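Local coordinates for fatty acid metabolism regulator protein (Bacillus subtilis, PDB 1VI0) that represses transcription of genes for fatty acid transport and beta-oxidation, and lets go of its DNA when long-chain fatty acyl-CoA binds, at residues Gly134-Gly139 against Arg152-Met157. Residues are numbered along the deposited sequence; the frame is centred on the assembly and turned at random.
With DCC (dodecyl-coa), chain C.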
loop_
_atom_site.group_PDB
_atom_site.type_symbol
_atom_site.label_atom_id
_atom_site.label_comp_id
_atom_site.label_asym_id
_atom_site.label_seq_id
_atom_site.Cartn_x
_atom_site.Cartn_y
_atom_site.Cartn_z
ATOM N N GLY A 134 1.685 -11.728 17.069
ATOM C CA GLY A 134 1.863 -12.956 17.903
ATOM C C GLY A 134 3.124 -13.689 17.424
ATOM O O GLY A 134 3.900 -14.249 18.191
ATOM N N ILE A 135 3.314 -13.838 16.115
ATOM C CA ILE A 135 4.584 -14.479 15.655
ATOM C C ILE A 135 5.784 -13.762 16.213
ATOM O O ILE A 135 6.744 -14.312 16.748
ATOM C CB ILE A 135 4.616 -14.520 14.109
ATOM C CG1 ILE A 135 3.562 -15.447 13.540
ATOM C CG2 ILE A 135 6.036 -14.859 13.663
ATOM C CD1 ILE A 135 3.336 -15.255 12.032
ATOM N N LEU A 136 5.813 -12.420 16.186
ATOM C CA LEU A 136 6.893 -11.585 16.652
ATOM C C LEU A 136 7.081 -11.731 18.186
ATOM O O LEU A 136 8.180 -11.854 18.654
ATOM C CB LEU A 136 6.622 -10.129 16.275
ATOM C CG LEU A 136 6.752 -9.830 14.756
ATOM C CD1 LEU A 136 6.250 -8.438 14.394
ATOM C CD2 LEU A 136 8.212 -10.058 14.379
ATOM N N THR A 137 5.963 -11.628 18.920
ATOM C CA THR A 137 6.090 -11.675 20.410
ATOM C C THR A 137 6.489 -13.064 20.905
ATOM O O THR A 137 7.234 -13.164 21.872
ATOM C CB THR A 137 4.856 -11.133 21.131
ATOM O OG1 THR A 137 3.691 -11.842 20.767
ATOM C CG2 THR A 137 4.719 -9.634 20.834
ATOM N N GLU A 138 6.043 -14.074 20.189
ATOM C CA GLU A 138 6.503 -15.451 20.547
ATOM C C GLU A 138 8.008 -15.499 20.291
ATOM O O GLU A 138 8.798 -16.039 21.036
ATOM C CB GLU A 138 5.817 -16.431 19.603
ATOM C CG GLU A 138 4.397 -16.769 19.940
ATOM C CD GLU A 138 3.672 -17.517 18.852
ATOM O OE1 GLU A 138 4.348 -17.954 17.887
ATOM O OE2 GLU A 138 2.433 -17.666 18.932
ATOM N N GLY A 139 8.402 -14.954 19.115
ATOM C CA GLY A 139 9.818 -14.916 18.754
ATOM C C GLY A 139 10.653 -14.146 19.758
ATOM O O GLY A 139 11.824 -14.438 19.991
ATOM N N ARG A 152 4.855 -3.190 16.492
ATOM C CA ARG A 152 4.036 -2.486 15.485
ATOM C C ARG A 152 4.856 -2.142 14.243
ATOM O O ARG A 152 4.375 -2.408 13.124
ATOM C CB ARG A 152 3.495 -1.169 16.121
ATOM C CG ARG A 152 2.380 -1.579 17.156
ATOM C CD ARG A 152 1.876 -0.348 17.890
ATOM N NE ARG A 152 2.919 0.366 18.612
ATOM C CZ ARG A 152 2.751 1.402 19.432
ATOM N NH1 ARG A 152 1.532 1.898 19.647
ATOM N NH2 ARG A 152 3.785 1.972 20.034
ATOM N N LEU A 153 6.034 -1.576 14.362
ATOM C CA LEU A 153 6.825 -1.226 13.166
ATOM C C LEU A 153 7.224 -2.485 12.394
ATOM O O LEU A 153 7.153 -2.434 11.140
ATOM C CB LEU A 153 8.014 -0.387 13.477
ATOM C CG LEU A 153 7.875 1.080 13.841
ATOM C CD1 LEU A 153 9.276 1.599 14.191
ATOM C CD2 LEU A 153 7.324 1.837 12.607
ATOM N N ALA A 154 7.678 -3.549 13.102
ATOM C CA ALA A 154 8.045 -4.782 12.385
ATOM C C ALA A 154 6.819 -5.358 11.645
ATOM O O ALA A 154 6.935 -5.909 10.550
ATOM C CB ALA A 154 8.659 -5.800 13.304
ATOM N N ARG A 155 5.644 -5.360 12.314
ATOM C CA ARG A 155 4.421 -5.778 11.623
ATOM C C ARG A 155 4.146 -4.973 10.325
ATOM O O ARG A 155 3.684 -5.513 9.329
ATOM C CB ARG A 155 3.228 -5.582 12.558
ATOM C CG ARG A 155 1.879 -5.815 11.893
ATOM C CD ARG A 155 0.923 -4.682 12.347
ATOM N NE ARG A 155 0.813 -4.766 13.839
ATOM C CZ ARG A 155 0.256 -3.803 14.557
ATOM N NH1 ARG A 155 -0.230 -2.710 13.964
ATOM N NH2 ARG A 155 0.164 -3.918 15.867
ATOM N N GLN A 156 4.345 -3.672 10.417
ATOM C CA GLN A 156 4.109 -2.763 9.244
ATOM C C GLN A 156 5.135 -3.118 8.180
ATOM O O GLN A 156 4.780 -3.101 6.982
ATOM C CB GLN A 156 4.211 -1.342 9.797
ATOM C CG GLN A 156 2.892 -1.085 10.578
ATOM C CD GLN A 156 3.018 0.096 11.535
ATOM O OE1 GLN A 156 3.764 1.057 11.362
ATOM N NE2 GLN A 156 2.100 0.103 12.522
HETATM N N MSE A 157 6.361 -3.345 8.563
HETATM C CA MSE A 157 7.387 -3.762 7.563
HETATM C C MSE A 157 6.972 -5.075 6.939
HETATM O O MSE A 157 7.010 -5.215 5.654
HETATM C CB MSE A 157 8.755 -3.858 8.200
HETATM C CG MSE A 157 9.873 -4.285 7.293
HETATM SE SE MSE A 157 11.700 -4.470 7.743
HETATM C CE MSE A 157 11.713 -5.904 9.012
HETATM C C2 DCC C . 3.890 4.275 17.048
HETATM C C4 DCC C . 1.900 3.507 16.344
HETATM C C5 DCC C . 2.449 2.805 15.294
HETATM C C6 DCC C . 3.849 2.939 15.157
HETATM C C8 DCC C . 0.368 2.437 15.224
HETATM C C10 DCC C . -6.383 -11.468 2.305
HETATM C C11 DCC C . -7.292 -12.207 1.307
HETATM C C12 DCC C . -8.755 -11.779 1.377
HETATM N N9 DCC C . 0.554 3.287 16.287
HETATM N N7 DCC C . 1.470 2.149 14.578
HETATM N N3 DCC C . 2.564 4.238 17.263
HETATM N N1 DCC C . 4.563 3.631 16.070
HETATM N N6 DCC C . 4.494 2.343 14.153
HETATM C "C1'" DCC C . -0.441 3.749 17.322
HETATM C "C2'" DCC C . -1.802 4.182 16.734
HETATM O "O2'" DCC C . -1.743 5.628 16.612
HETATM C "C3'" DCC C . -2.761 3.852 17.926
HETATM O "O3'" DCC C . -2.491 4.817 19.002
HETATM C "C4'" DCC C . -2.136 2.472 18.378
HETATM O "O4'" DCC C . -0.748 2.551 18.054
HETATM C "C5'" DCC C . -2.868 1.311 17.745
HETATM O "O5'" DCC C . -3.007 1.433 16.299
HETATM P P1 DCC C . -2.681 0.244 15.292
HETATM O O11 DCC C . -2.967 0.697 13.948
HETATM O O12 DCC C . -1.250 -0.291 15.623
HETATM O O6 DCC C . -3.602 -0.922 15.741
HETATM P P2 DCC C . -5.077 -0.731 15.435
HETATM O O21 DCC C . -5.691 -2.099 15.616
HETATM O O22 DCC C . -5.590 0.417 16.193
HETATM O O7 DCC C . -5.278 -0.387 13.861
HETATM C CPA DCC C . -5.310 -1.541 12.906
HETATM C CPB DCC C . -5.497 -1.005 11.456
HETATM C CP8 DCC C . -4.561 0.195 11.222
HETATM C CP7 DCC C . -6.938 -0.521 11.350
HETATM C CP9 DCC C . -5.365 -2.069 10.427
HETATM O OP3 DCC C . -3.251 -0.092 11.582
HETATM C CP6 DCC C . -4.611 0.725 9.803
HETATM O OP2 DCC C . -5.647 1.211 9.368
HETATM N NP2 DCC C . -3.481 0.624 9.160
HETATM C CP5 DCC C . -3.371 1.071 7.711
HETATM C CP4 DCC C . -3.506 -0.267 6.884
HETATM C CP3 DCC C . -3.646 0.052 5.385
HETATM O OP1 DCC C . -4.581 0.748 4.990
HETATM N NP1 DCC C . -2.711 -0.416 4.624
HETATM C CP2 DCC C . -2.607 -0.221 3.162
HETATM C CP1 DCC C . -2.802 -1.605 2.618
HETATM S S DCC C . -4.202 -2.562 3.243
HETATM P P3 DCC C . -3.547 5.574 19.948
HETATM O O31 DCC C . -4.706 5.940 19.134
HETATM O O32 DCC C . -3.934 4.678 21.049
HETATM O O33 DCC C . -2.744 6.751 20.433
HETATM C CA1 DCC C . -5.529 -1.955 2.170
HETATM C CA2 DCC C . -6.753 -2.923 2.121
HETATM O OA1 DCC C . -5.425 -0.942 1.515
HETATM C CA3 DCC C . -6.529 -4.108 1.162
HETATM C CA4 DCC C . -6.623 -5.490 1.692
HETATM C CA5 DCC C . -5.296 -6.189 1.885
HETATM C CA6 DCC C . -5.312 -7.673 1.568
HETATM C CA7 DCC C . -5.199 -8.597 2.759
HETATM C CA8 DCC C . -4.455 -9.875 2.601
HETATM C CA9 DCC C . -5.085 -10.928 1.685
#
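L136 reaches across from helix 115-141 and lays its CD1 methyl against helix 151-171, 3.7 Å from the CB of A154 and 3.8 Å from the backbone N of R155. CG sits beside the backbone N of L136 (chi1 -71°), which sends the branch over toward the second helix. This single apolar contact is the tight part, and it is small: about 94 Å² is buried in all. The closest CA atoms, those of L136 and R155, are 8.1 Å apart. While L136 packs closely, the outer face of 134-139, with E138 exposed, adds nothing to the contact.

The far side of 152-157 belongs to dodecyl-CoA. R155 turns its guanidinium edge-on to the diphosphate: NH1 donates almost straight to O12 of the ligand (3.1 Å, 171°), while NE forms a salt bridge with D133, so the acid probably fixes the rotation of the group and keeps NH1 pointed at the phosphate. Q156 reads the adenine with both ends of its amide, NE2 giving a bond to ligand N7 at 3.0 Å and OE1 accepting one from ligand N6 at 3.2 Å. R152 lays its guanidinium over the N3 edge of the adenine, about 20° from parallel, with ligand N3 3.4 Å above the guanidinium plane toward that group's rim, and NH1 makes a weak, bent bond to the ribose O4'. An alanine here would remove the guanidinium and is likely to leave the N3 edge without this cover and O4' without its weak donor. N122 and R118, with K175, N172 and E164 of the second subunit, also hydrogen-bond the ligand. Helix 151-171 thus packs on helix 115-141 through A154 and L136 while R152, L153, R155 and Q156 line part of an acyl-CoA pocket at the subunit interface, in the all-helical ligand-binding domain of a dimeric TetR-family repressor.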